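Local coordinates for probable L,D-transpeptidase 3 (Mycobacterium tuberculosis, PDB 6D4K), which is a probable L,D-transpeptidase of cell wall biogenesis whose cross-linking reaction is not yet known and which may help attach proteins to peptidoglycan, at residues R59-E63 with F78-N83; A65-T71 with T99-G105; P72-K77 with W88-W94; V117-I123 with D255-E261. One frame throughout, in Å; residues are numbered along the deposited sequence.

Contact 1 (R59-E63 with F78-N83)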
# COMPACT_ATOMS: atom_id res chain seq x y z
N ARG A 59 10.80 -18.83 16.79
CA ARG A 59 10.31 -17.50 16.42
C ARG A 59 9.50 -16.86 17.54
O ARG A 59 9.47 -15.63 17.64
CB ARG A 59 9.54 -17.57 15.10
CG ARG A 59 10.46 -17.86 13.93
CD ARG A 59 9.76 -17.88 12.58
NE ARG A 59 10.74 -17.97 11.50
CZ ARG A 59 10.44 -18.02 10.21
NH1 ARG A 59 9.17 -17.98 9.83
NH2 ARG A 59 11.40 -18.10 9.31
N HIS A 60 8.85 -17.65 18.39
CA HIS A 60 8.11 -17.05 19.49
C HIS A 60 9.05 -16.39 20.49
O HIS A 60 8.78 -15.29 20.98
CB HIS A 60 7.21 -18.08 20.14
CG HIS A 60 6.03 -18.44 19.30
ND1 HIS A 60 5.18 -17.49 18.77
CD2 HIS A 60 5.59 -19.63 18.84
CE1 HIS A 60 4.25 -18.08 18.05
NE2 HIS A 60 4.48 -19.39 18.08
N ALA A 61 10.17 -17.05 20.80
CA ALA A 61 11.15 -16.42 21.66
C ALA A 61 11.76 -15.19 20.99
O ALA A 61 12.01 -14.17 21.65
CB ALA A 61 12.21 -17.43 22.08
N ALA A 62 11.99 -15.25 19.68
CA ALA A 62 12.51 -14.07 18.97
C ALA A 62 11.51 -12.91 19.04
O ALA A 62 11.90 -11.77 19.30
CB ALA A 62 12.88 -14.43 17.53
N GLU A 63 10.21 -13.20 18.86
CA GLU A 63 9.19 -12.16 18.94
C GLU A 63 9.17 -11.49 20.31
O GLU A 63 9.01 -10.27 20.42
CB GLU A 63 7.82 -12.76 18.65
CG GLU A 63 7.65 -13.06 17.17
CD GLU A 63 6.47 -13.96 16.87
OE1 GLU A 63 5.62 -14.16 17.76
OE2 GLU A 63 6.42 -14.48 15.73
N PHE A 78 2.80 -9.96 14.68
CA PHE A 78 4.03 -10.27 13.97
C PHE A 78 3.75 -11.15 12.75
O PHE A 78 2.96 -12.10 12.81
CB PHE A 78 5.01 -11.01 14.88
CG PHE A 78 5.70 -10.13 15.89
CD1 PHE A 78 6.67 -9.21 15.49
CD2 PHE A 78 5.39 -10.23 17.24
CE1 PHE A 78 7.32 -8.43 16.42
CE2 PHE A 78 6.04 -9.43 18.17
CZ PHE A 78 7.01 -8.53 17.77
N GLU A 79 4.42 -10.81 11.64
CA GLU A 79 4.41 -11.62 10.43
C GLU A 79 5.84 -11.79 9.96
O GLU A 79 6.56 -10.80 9.81
CB GLU A 79 3.63 -10.93 9.30
CG GLU A 79 2.20 -10.54 9.63
CD GLU A 79 1.54 -9.83 8.46
OE1 GLU A 79 2.26 -9.35 7.56
OE2 GLU A 79 0.29 -9.77 8.44
N TRP A 80 6.27 -13.02 9.73
CA TRP A 80 7.63 -13.28 9.28
C TRP A 80 7.69 -13.14 7.76
O TRP A 80 6.98 -13.84 7.03
CB TRP A 80 8.10 -14.66 9.76
CG TRP A 80 8.37 -14.62 11.24
CD1 TRP A 80 7.44 -14.70 12.23
CD2 TRP A 80 9.63 -14.41 11.87
NE1 TRP A 80 8.06 -14.58 13.46
CE2 TRP A 80 9.40 -14.40 13.26
CE3 TRP A 80 10.94 -14.23 11.39
CZ2 TRP A 80 10.43 -14.21 14.19
CZ3 TRP A 80 11.96 -14.07 12.30
CH2 TRP A 80 11.70 -14.03 13.70
N LEU A 81 8.53 -12.22 7.29
CA LEU A 81 8.72 -12.00 5.86
C LEU A 81 9.83 -12.86 5.28
O LEU A 81 9.80 -13.18 4.08
CB LEU A 81 9.02 -10.52 5.58
CG LEU A 81 8.00 -9.52 6.14
CD1 LEU A 81 8.31 -8.10 5.70
CD2 LEU A 81 6.60 -9.92 5.72
N ASP A 82 10.82 -13.21 6.09
CA ASP A 82 11.94 -14.07 5.73
C ASP A 82 12.45 -14.66 7.03
O ASP A 82 11.98 -14.30 8.11
CB ASP A 82 13.03 -13.25 5.02
CG ASP A 82 13.82 -14.06 3.99
OD1 ASP A 82 13.90 -15.31 4.09
OD2 ASP A 82 14.37 -13.43 3.06
N ASN A 83 13.42 -15.58 6.93
CA ASN A 83 14.00 -16.17 8.14
C ASN A 83 14.66 -15.13 9.02
O ASN A 83 14.84 -15.37 10.22
CB ASN A 83 15.06 -17.22 7.81
CG ASN A 83 14.53 -18.33 6.95
OD1 ASN A 83 13.52 -18.96 7.28
ND2 ASN A 83 15.22 -18.60 5.84
O HOH W 1 3.89 -14.78 13.98

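Contact 2 (A65-T71 with T99-G105)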
# COMPACT_ATOMS: atom_id res chain seq x y z
N ALA A 65 11.79 -11.25 22.27
CA ALA A 65 13.02 -10.48 22.39
C ALA A 65 12.91 -9.14 21.68
O ALA A 65 13.59 -8.18 22.07
CB ALA A 65 14.20 -11.28 21.85
N VAL A 66 12.05 -9.03 20.66
CA VAL A 66 11.92 -7.81 19.88
C VAL A 66 10.56 -7.16 20.14
O VAL A 66 10.02 -6.45 19.29
CB VAL A 66 12.20 -8.05 18.38
CG1 VAL A 66 13.59 -8.65 18.20
CG2 VAL A 66 11.12 -8.94 17.74
N GLU A 67 10.00 -7.41 21.32
CA GLU A 67 8.74 -6.84 21.75
C GLU A 67 8.63 -5.37 21.37
O GLU A 67 9.52 -4.56 21.68
CB GLU A 67 8.66 -6.98 23.28
CG GLU A 67 7.36 -6.52 23.90
CD GLU A 67 7.40 -6.51 25.42
OE1 GLU A 67 8.47 -6.80 26.00
OE2 GLU A 67 6.35 -6.21 26.04
N VAL A 68 7.56 -5.01 20.66
CA VAL A 68 7.39 -3.64 20.19
C VAL A 68 6.58 -2.84 21.21
O VAL A 68 5.44 -3.19 21.52
CB VAL A 68 6.72 -3.60 18.81
CG1 VAL A 68 6.48 -2.15 18.38
CG2 VAL A 68 7.56 -4.38 17.80
N LYS A 69 7.17 -1.77 21.73
CA LYS A 69 6.50 -0.90 22.69
C LYS A 69 6.53 0.52 22.14
O LYS A 69 7.59 1.15 22.06
CB LYS A 69 7.16 -0.98 24.07
CG LYS A 69 7.15 -2.39 24.66
CD LYS A 69 8.17 -2.54 25.78
CE LYS A 69 7.61 -2.12 27.13
NZ LYS A 69 7.25 -3.29 27.98
N SER A 70 5.37 1.02 21.74
CA SER A 70 5.24 2.34 21.15
C SER A 70 4.56 3.30 22.12
O SER A 70 3.82 2.91 23.04
CB SER A 70 4.44 2.27 19.85
OG SER A 70 3.13 1.76 20.13
N THR A 71 4.82 4.58 21.90
CA THR A 71 4.11 5.65 22.58
C THR A 71 3.59 6.56 21.46
O THR A 71 4.38 7.14 20.72
CB THR A 71 5.05 6.41 23.53
OG1 THR A 71 5.68 5.49 24.42
CG2 THR A 71 4.30 7.46 24.33
N THR A 99 4.98 12.43 16.41
CA THR A 99 6.20 11.69 16.69
C THR A 99 5.81 10.45 17.48
O THR A 99 5.20 10.57 18.55
CB THR A 99 7.19 12.55 17.48
OG1 THR A 99 7.56 13.69 16.70
CG2 THR A 99 8.44 11.75 17.84
N VAL A 100 6.12 9.28 16.95
CA VAL A 100 5.85 8.01 17.62
C VAL A 100 7.16 7.55 18.25
O VAL A 100 8.17 7.43 17.56
CB VAL A 100 5.31 6.96 16.64
CG1 VAL A 100 5.12 5.62 17.36
CG2 VAL A 100 4.00 7.42 16.01
N GLU A 101 7.15 7.33 19.56
CA GLU A 101 8.30 6.72 20.21
C GLU A 101 8.22 5.22 20.06
O GLU A 101 7.15 4.62 20.16
CB GLU A 101 8.35 7.10 21.69
CG GLU A 101 8.39 8.59 21.92
CD GLU A 101 8.64 8.94 23.37
OE1 GLU A 101 9.64 8.44 23.93
OE2 GLU A 101 7.83 9.69 23.96
N LEU A 102 9.37 4.60 19.83
CA LEU A 102 9.41 3.18 19.52
C LEU A 102 10.52 2.53 20.32
O LEU A 102 11.67 3.00 20.30
CB LEU A 102 9.64 3.02 18.01
CG LEU A 102 9.55 1.64 17.41
CD1 LEU A 102 8.18 1.03 17.64
CD2 LEU A 102 9.81 1.77 15.93
N SER A 103 10.19 1.45 21.02
CA SER A 103 11.20 0.57 21.60
C SER A 103 11.02 -0.81 20.99
O SER A 103 9.90 -1.31 20.88
CB SER A 103 11.09 0.51 23.13
OG SER A 103 11.49 1.74 23.71
N VAL A 104 12.13 -1.42 20.59
CA VAL A 104 12.15 -2.77 20.06
C VAL A 104 13.26 -3.49 20.81
O VAL A 104 14.44 -3.22 20.57
CB VAL A 104 12.40 -2.79 18.54
CG1 VAL A 104 12.49 -4.21 18.01
CG2 VAL A 104 11.31 -2.00 17.80
N GLY A 105 12.88 -4.35 21.75
CA GLY A 105 13.86 -5.05 22.56
C GLY A 105 14.96 -4.18 23.14
O GLY A 105 16.15 -4.40 22.87
O HOH W 2 15.91 -6.98 20.80
O HOH W 3 4.85 9.80 21.01

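Contact 3 (P72-K77 with W88-W94)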
# COMPACT_ATOMS: atom_id res chain seq x y z
N PRO A 72 2.26 6.64 21.28
CA PRO A 72 1.19 6.03 22.08
C PRO A 72 1.17 4.51 21.98
O PRO A 72 1.65 3.96 20.99
CB PRO A 72 -0.08 6.59 21.43
CG PRO A 72 0.32 6.84 20.01
CD PRO A 72 1.71 7.38 20.12
N ALA A 73 0.58 3.85 22.98
CA ALA A 73 0.49 2.40 22.96
C ALA A 73 -0.30 1.93 21.75
O ALA A 73 -1.25 2.59 21.31
CB ALA A 73 -0.19 1.91 24.25
N MET A 74 0.09 0.78 21.21
CA MET A 74 -0.51 0.23 20.00
C MET A 74 -0.38 -1.28 20.10
O MET A 74 0.69 -1.79 20.47
CB MET A 74 0.25 0.73 18.76
CG MET A 74 -0.22 0.12 17.44
SD MET A 74 -1.88 0.60 16.95
CE MET A 74 -1.58 2.29 16.44
N THR A 75 -1.46 -2.00 19.81
CA THR A 75 -1.40 -3.45 19.64
C THR A 75 -1.09 -3.79 18.17
O THR A 75 -1.36 -3.00 17.26
CB THR A 75 -2.72 -4.10 20.07
OG1 THR A 75 -3.77 -3.62 19.24
CG2 THR A 75 -3.03 -3.80 21.54
N GLY A 76 -0.50 -4.97 17.97
CA GLY A 76 -0.15 -5.40 16.63
C GLY A 76 0.13 -6.89 16.56
O GLY A 76 -0.02 -7.62 17.54
N LYS A 77 0.52 -7.33 15.37
CA LYS A 77 0.74 -8.75 15.12
C LYS A 77 2.02 -8.94 14.32
O LYS A 77 2.28 -8.20 13.38
CB LYS A 77 -0.44 -9.35 14.34
CG LYS A 77 -1.75 -9.40 15.12
CD LYS A 77 -2.93 -9.67 14.20
CE LYS A 77 -4.22 -9.79 14.99
NZ LYS A 77 -4.59 -8.48 15.58
N TRP A 88 6.02 -6.14 12.39
CA TRP A 88 4.96 -5.99 13.37
C TRP A 88 3.95 -5.04 12.76
O TRP A 88 4.27 -3.87 12.51
CB TRP A 88 5.57 -5.46 14.66
CG TRP A 88 4.66 -5.35 15.83
CD1 TRP A 88 4.36 -6.33 16.75
CD2 TRP A 88 3.97 -4.17 16.26
NE1 TRP A 88 3.51 -5.82 17.72
CE2 TRP A 88 3.26 -4.51 17.43
CE3 TRP A 88 3.87 -2.87 15.75
CZ2 TRP A 88 2.48 -3.57 18.12
CZ3 TRP A 88 3.09 -1.96 16.43
CH2 TRP A 88 2.40 -2.31 17.60
N VAL A 89 2.76 -5.54 12.49
CA VAL A 89 1.71 -4.81 11.79
C VAL A 89 0.79 -4.21 12.84
O VAL A 89 0.13 -4.96 13.58
CB VAL A 89 0.93 -5.75 10.86
CG1 VAL A 89 -0.23 -5.02 10.19
CG2 VAL A 89 1.89 -6.39 9.84
N PRO A 90 0.70 -2.88 12.96
CA PRO A 90 -0.21 -2.29 13.96
C PRO A 90 -1.66 -2.61 13.65
O PRO A 90 -2.07 -2.63 12.49
CB PRO A 90 0.07 -0.79 13.85
CG PRO A 90 0.61 -0.60 12.46
CD PRO A 90 1.40 -1.86 12.16
N ASP A 91 -2.44 -2.84 14.70
CA ASP A 91 -3.84 -3.15 14.52
C ASP A 91 -4.67 -1.93 14.13
O ASP A 91 -5.79 -2.07 13.63
CB ASP A 91 -4.41 -3.69 15.82
CG ASP A 91 -3.94 -5.09 16.17
OD1 ASP A 91 -3.58 -5.87 15.27
OD2 ASP A 91 -4.00 -5.42 17.38
N ARG A 92 -4.15 -0.73 14.39
CA ARG A 92 -4.82 0.53 14.13
C ARG A 92 -3.83 1.44 13.43
O ARG A 92 -2.64 1.13 13.37
CB ARG A 92 -5.31 1.18 15.44
CG ARG A 92 -5.83 0.20 16.50
CD ARG A 92 -6.31 0.94 17.73
NE ARG A 92 -5.30 1.85 18.26
CZ ARG A 92 -4.50 1.59 19.30
NH1 ARG A 92 -4.59 0.43 19.95
NH2 ARG A 92 -3.63 2.50 19.69
N PHE A 93 -4.30 2.56 12.91
CA PHE A 93 -3.41 3.55 12.33
C PHE A 93 -2.71 4.34 13.42
O PHE A 93 -3.31 4.68 14.45
CB PHE A 93 -4.19 4.52 11.44
CG PHE A 93 -4.91 3.87 10.30
CD1 PHE A 93 -4.53 2.62 9.83
CD2 PHE A 93 -5.99 4.50 9.70
CE1 PHE A 93 -5.21 2.02 8.78
CE2 PHE A 93 -6.68 3.90 8.65
CZ PHE A 93 -6.29 2.66 8.19
N TRP A 94 -1.43 4.66 13.20
CA TRP A 94 -0.74 5.62 14.03
C TRP A 94 -1.44 6.97 13.92
O TRP A 94 -2.03 7.28 12.88
CB TRP A 94 0.70 5.80 13.52
CG TRP A 94 1.51 4.56 13.47
CD1 TRP A 94 2.00 3.95 12.34
CD2 TRP A 94 1.98 3.79 14.58
NE1 TRP A 94 2.71 2.83 12.69
CE2 TRP A 94 2.74 2.71 14.05
CE3 TRP A 94 1.85 3.91 15.97
CZ2 TRP A 94 3.33 1.74 14.87
CZ3 TRP A 94 2.43 2.95 16.78
CH2 TRP A 94 3.18 1.89 16.22
O HOH W 4 -5.99 -1.86 19.52
O HOH W 5 -2.86 -7.67 18.37

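Contact 4 (V117-I123 with D255-E261)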
# COMPACT_ATOMS: atom_id res chain seq x y z
N VAL A 117 -3.19 9.61 4.78
CA VAL A 117 -3.68 9.60 3.40
C VAL A 117 -4.20 8.20 3.17
O VAL A 117 -3.41 7.25 3.04
CB VAL A 117 -2.59 10.00 2.39
CG1 VAL A 117 -3.15 9.97 0.97
CG2 VAL A 117 -2.00 11.37 2.76
N VAL A 118 -5.52 8.06 3.18
CA VAL A 118 -6.19 6.76 3.17
C VAL A 118 -6.91 6.61 1.84
O VAL A 118 -7.66 7.51 1.43
CB VAL A 118 -7.20 6.65 4.32
CG1 VAL A 118 -7.89 5.30 4.30
CG2 VAL A 118 -6.54 6.91 5.68
N GLY A 119 -6.72 5.47 1.19
CA GLY A 119 -7.43 5.17 -0.04
C GLY A 119 -8.31 3.95 0.13
O GLY A 119 -7.84 2.92 0.62
N VAL A 120 -9.58 4.05 -0.25
CA VAL A 120 -10.53 2.95 -0.11
C VAL A 120 -11.05 2.59 -1.49
O VAL A 120 -11.69 3.41 -2.16
CB VAL A 120 -11.68 3.30 0.84
CG1 VAL A 120 -12.65 2.13 0.95
CG2 VAL A 120 -11.15 3.68 2.21
N ALA A 121 -10.79 1.36 -1.92
CA ALA A 121 -11.28 0.85 -3.19
C ALA A 121 -12.55 0.05 -2.95
O ALA A 121 -12.58 -0.83 -2.09
CB ALA A 121 -10.24 -0.06 -3.85
N SER A 122 -13.59 0.36 -3.72
CA SER A 122 -14.87 -0.35 -3.63
C SER A 122 -15.07 -1.10 -4.94
O SER A 122 -15.27 -0.49 -5.99
CB SER A 122 -16.01 0.63 -3.40
OG SER A 122 -17.25 -0.04 -3.53
N ILE A 123 -15.04 -2.44 -4.86
CA ILE A 123 -15.19 -3.27 -6.04
C ILE A 123 -16.55 -3.06 -6.69
O ILE A 123 -16.67 -2.96 -7.91
CB ILE A 123 -14.93 -4.75 -5.68
CG1 ILE A 123 -13.48 -4.94 -5.24
CG2 ILE A 123 -15.28 -5.66 -6.85
CD1 ILE A 123 -13.23 -6.24 -4.51
N ASP A 255 1.25 4.38 4.18
CA ASP A 255 -0.15 4.77 4.28
C ASP A 255 -1.06 3.59 3.92
O ASP A 255 -0.66 2.69 3.17
CB ASP A 255 -0.44 5.96 3.37
CG ASP A 255 -0.16 7.28 4.05
OD1 ASP A 255 -0.55 7.47 5.23
OD2 ASP A 255 0.47 8.15 3.39
N PRO A 256 -2.27 3.56 4.47
CA PRO A 256 -3.15 2.40 4.27
C PRO A 256 -4.00 2.50 3.01
O PRO A 256 -4.43 3.58 2.58
CB PRO A 256 -4.05 2.45 5.51
CG PRO A 256 -4.14 3.92 5.86
CD PRO A 256 -2.78 4.48 5.48
N VAL A 257 -4.22 1.33 2.43
CA VAL A 257 -5.14 1.16 1.31
C VAL A 257 -6.08 0.03 1.68
O VAL A 257 -5.63 -1.08 2.01
CB VAL A 257 -4.41 0.85 -0.01
CG1 VAL A 257 -5.41 0.54 -1.13
CG2 VAL A 257 -3.53 2.04 -0.39
N ILE A 258 -7.38 0.30 1.64
CA ILE A 258 -8.39 -0.68 1.99
C ILE A 258 -9.14 -1.08 0.72
O ILE A 258 -9.53 -0.21 -0.07
CB ILE A 258 -9.35 -0.13 3.06
CG1 ILE A 258 -8.58 0.11 4.36
CG2 ILE A 258 -10.51 -1.09 3.30
CD1 ILE A 258 -8.51 1.56 4.79
N VAL A 259 -9.30 -2.38 0.51
CA VAL A 259 -10.11 -2.91 -0.58
C VAL A 259 -11.31 -3.59 0.05
O VAL A 259 -11.17 -4.45 0.92
CB VAL A 259 -9.31 -3.90 -1.44
CG1 VAL A 259 -10.22 -4.53 -2.50
CG2 VAL A 259 -8.12 -3.20 -2.09
N GLN A 260 -12.51 -3.20 -0.40
CA GLN A 260 -13.73 -3.77 0.14
C GLN A 260 -14.71 -4.05 -0.99
O GLN A 260 -14.61 -3.49 -2.09
CB GLN A 260 -14.36 -2.84 1.17
CG GLN A 260 -14.89 -1.56 0.57
CD GLN A 260 -15.21 -0.51 1.62
OE1 GLN A 260 -14.75 -0.61 2.76
NE2 GLN A 260 -16.01 0.48 1.25
N GLU A 261 -15.66 -4.94 -0.70
CA GLU A 261 -16.73 -5.25 -1.64
C GLU A 261 -17.71 -4.07 -1.72
O GLU A 261 -17.92 -3.52 -2.80
CB GLU A 261 -17.48 -6.52 -1.22
CG GLU A 261 -16.59 -7.61 -0.64
CD GLU A 261 -16.23 -8.68 -1.67
OE1 GLU A 261 -16.50 -8.48 -2.87
OE2 GLU A 261 -15.68 -9.72 -1.28
O HOH W 6 -3.50 5.38 0.85
O HOH W 7 -18.10 -1.09 -0.88

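Contact 1 (R59-E63 with F78-N83)
Carboxylate oxygen OE2 of E63 takes up two donors. The indole NE1 of W80 gives it a nearly straight hydrogen bond (2.8 Å, 166° at the hydrogen), lying in the plane of the indole and using the anti lone pair of the oxygen; a water that also donates to F78 O supplies the second, at 3.1 Å from OE2. R59, one helical turn before E63, runs out extended from CG to NE. This extended chain lays CD 3.5 Å from the centroid of the five-membered ring, and its guanidinium stacks flat on W80 with the planes 10° apart. Arginine suits the place because its apolar methylenes and its flat charged end can both lie on one indole. This is helix 59-65 packing on edge strand 76-80 of an antiparallel sheet in the Ig-like domain. A62, whose single methyl lets the indole edge come near the helix, meets W80 CH2 through CB at 4.0 Å. E63 also spends its aliphatic part: CG lies over one face of the F78 ring, 4.0 Å from its centroid, and the ring's other contacts include W88 in edge-to-face fashion and V86.

Contact 2 (A65-T71 with T99-G105)
V68 and L102 meet across an antiparallel strand pair, 68-71 with 99-104, at the edge of a mixed sheet in the Ig-like domain. L102 can be followed outward: CB leaves on the face shared with V68, S70 and V104, chi1 of -173° sets CG anti to the backbone N, and the branch then carries CD1 to 3.7 Å from V68 CG1. The same side chain touches V45 and F111; the branched leucine thus offers methyls to all three. V104 reaches back with CG1 to V66 CB at 3.9 Å, and V66 packs on V47 and F49; beta-branched V68 and V104 suit their extended strands. The backbone is held by two hydrogen-bonded pairs, K69 with S103 and T71 with E101; K69 N to S103 O, at 2.9 Å, is nearly straight. On the opposite face T71 and E101 lie side by side, their CB atoms 3.8 Å apart, both exposed. Where the pairing runs out, G105 has positive phi, which favours glycine, and its CA comes within 3.2 Å of A65 O. Its N makes a weak 3.4 Å bond to E67 O. Water joins the strands, donating to T71 O at 2.7 Å and to T99 O at 2.6 Å.

Contact 3 (P72-K77 with W88-W94)
D91 receives two side chains of segment 72-77 through its two carboxylate oxygens. T75 OG1 donates to D91 OD2 at 2.6 Å, on the anti side, while K77 NZ forms a salt bridge with D91 OD1 at 2.8 Å, coming from above the carboxylate plane. A short aspartate suits the spot: its carboxylate stays close to its own backbone, where D91 N donates to T75 O at 2.8 Å. A water bound to OD2 also donates to G76 O, so OD2 accepts two bonds. The next residue, R92, closes over M74: chi3 of -53° bends its chain back, placing M74 SD over the centre of the guanidinium, while NH2 donates in plane to a lone pair of A73 O (2.9 Å). M74 is buried, and its pliable chain folds at chi2 and chi3. Its CG touches W88 CH2 at 3.6 Å and P90 CB, its CB meets W94 CZ3, and SD stands above the W94 ring at a distance (5.2 Å to the six-membered centroid), a long Met-aromatic contact, while CE lies over the ring nearer its rim. G76, with no side chain, lets its CA lie 3.4 Å above the W88 indole plane, toward the rim. Farther out, H43 O fixes the W94 indole by accepting from NE1, and F111 meets that ring edge-to-face. The contact is the open end of the hairpin of strands 76-80 and 85-90, paired through K77 and V89; W88 and W94 reach across to V68 and S70 of strand 68-71, joining the two sheets of the Ig-like domain.

Contact 4 (V117-I123 with D255-E261)
G119 and V257 begin a parallel ladder in which strands 117-122 and 256-260 run at 15°, their backbone bonds alternating from G119 N to P256 O (3.3 Å, long but straight) through I258 N to G119 O (2.8 Å), A121 N to I258 O (2.7 Å), Q260 N to A121 O and I123 N to Q260 O. The later four donors sit nearly on the C=O axis of their acceptors. Before the ladder, V117 N reaches a side chain, making a weak bond to D255 OD1, and a water donates to both V117 O and P256 O. D255 has other partners: D252 N donates to OD2, its strongest polar contact, and V41 N to OD1; D252 is a calcium ligand. Side chains alternate between faces. On one, V118 meets P256 CG through CG2 and I258 CD1 through CG1, both at 3.8 Å, and V120 CG1 lies 3.7 Å from Q260 CD. On the other, A121 CB faces V259 CG2 at 4.2 Å; alanine is small enough to share that buried layer with F128 and I237. I123 CD1 continues it to V259 CG1. The V259 side chain is about 10 Å from that of C236, which covalently binds the acetyl group of faropenem. Within the catalytic domain's mixed sheet, strand 117-122 lies between 256-260 and antiparallel 127-132, while 256-260 has antiparallel 172-180 along its other edge.

In the fold
After three N-terminal strands, helix 59-65 leads into strand 68-71 and then strand 76-80. Contact 1 closes the short loop from the helix to the end of strand 76-80, and it crosses both contact 2 and contact 3, since their segments alternate along the chain. Contact 3 is nested inside the longer loop closed by contact 2. These three share the Ig-like domain and touch: F78 meets V66 and V68, E79 meets V89, and W94 meets V100. Contact 4 follows in series, closing 131 residues of the catalytic domain by pairing the first and last strands, in chain order, of its mixed sheet. F93 of contact 3 packs on P256, I258 and V118, so the two domains meet there.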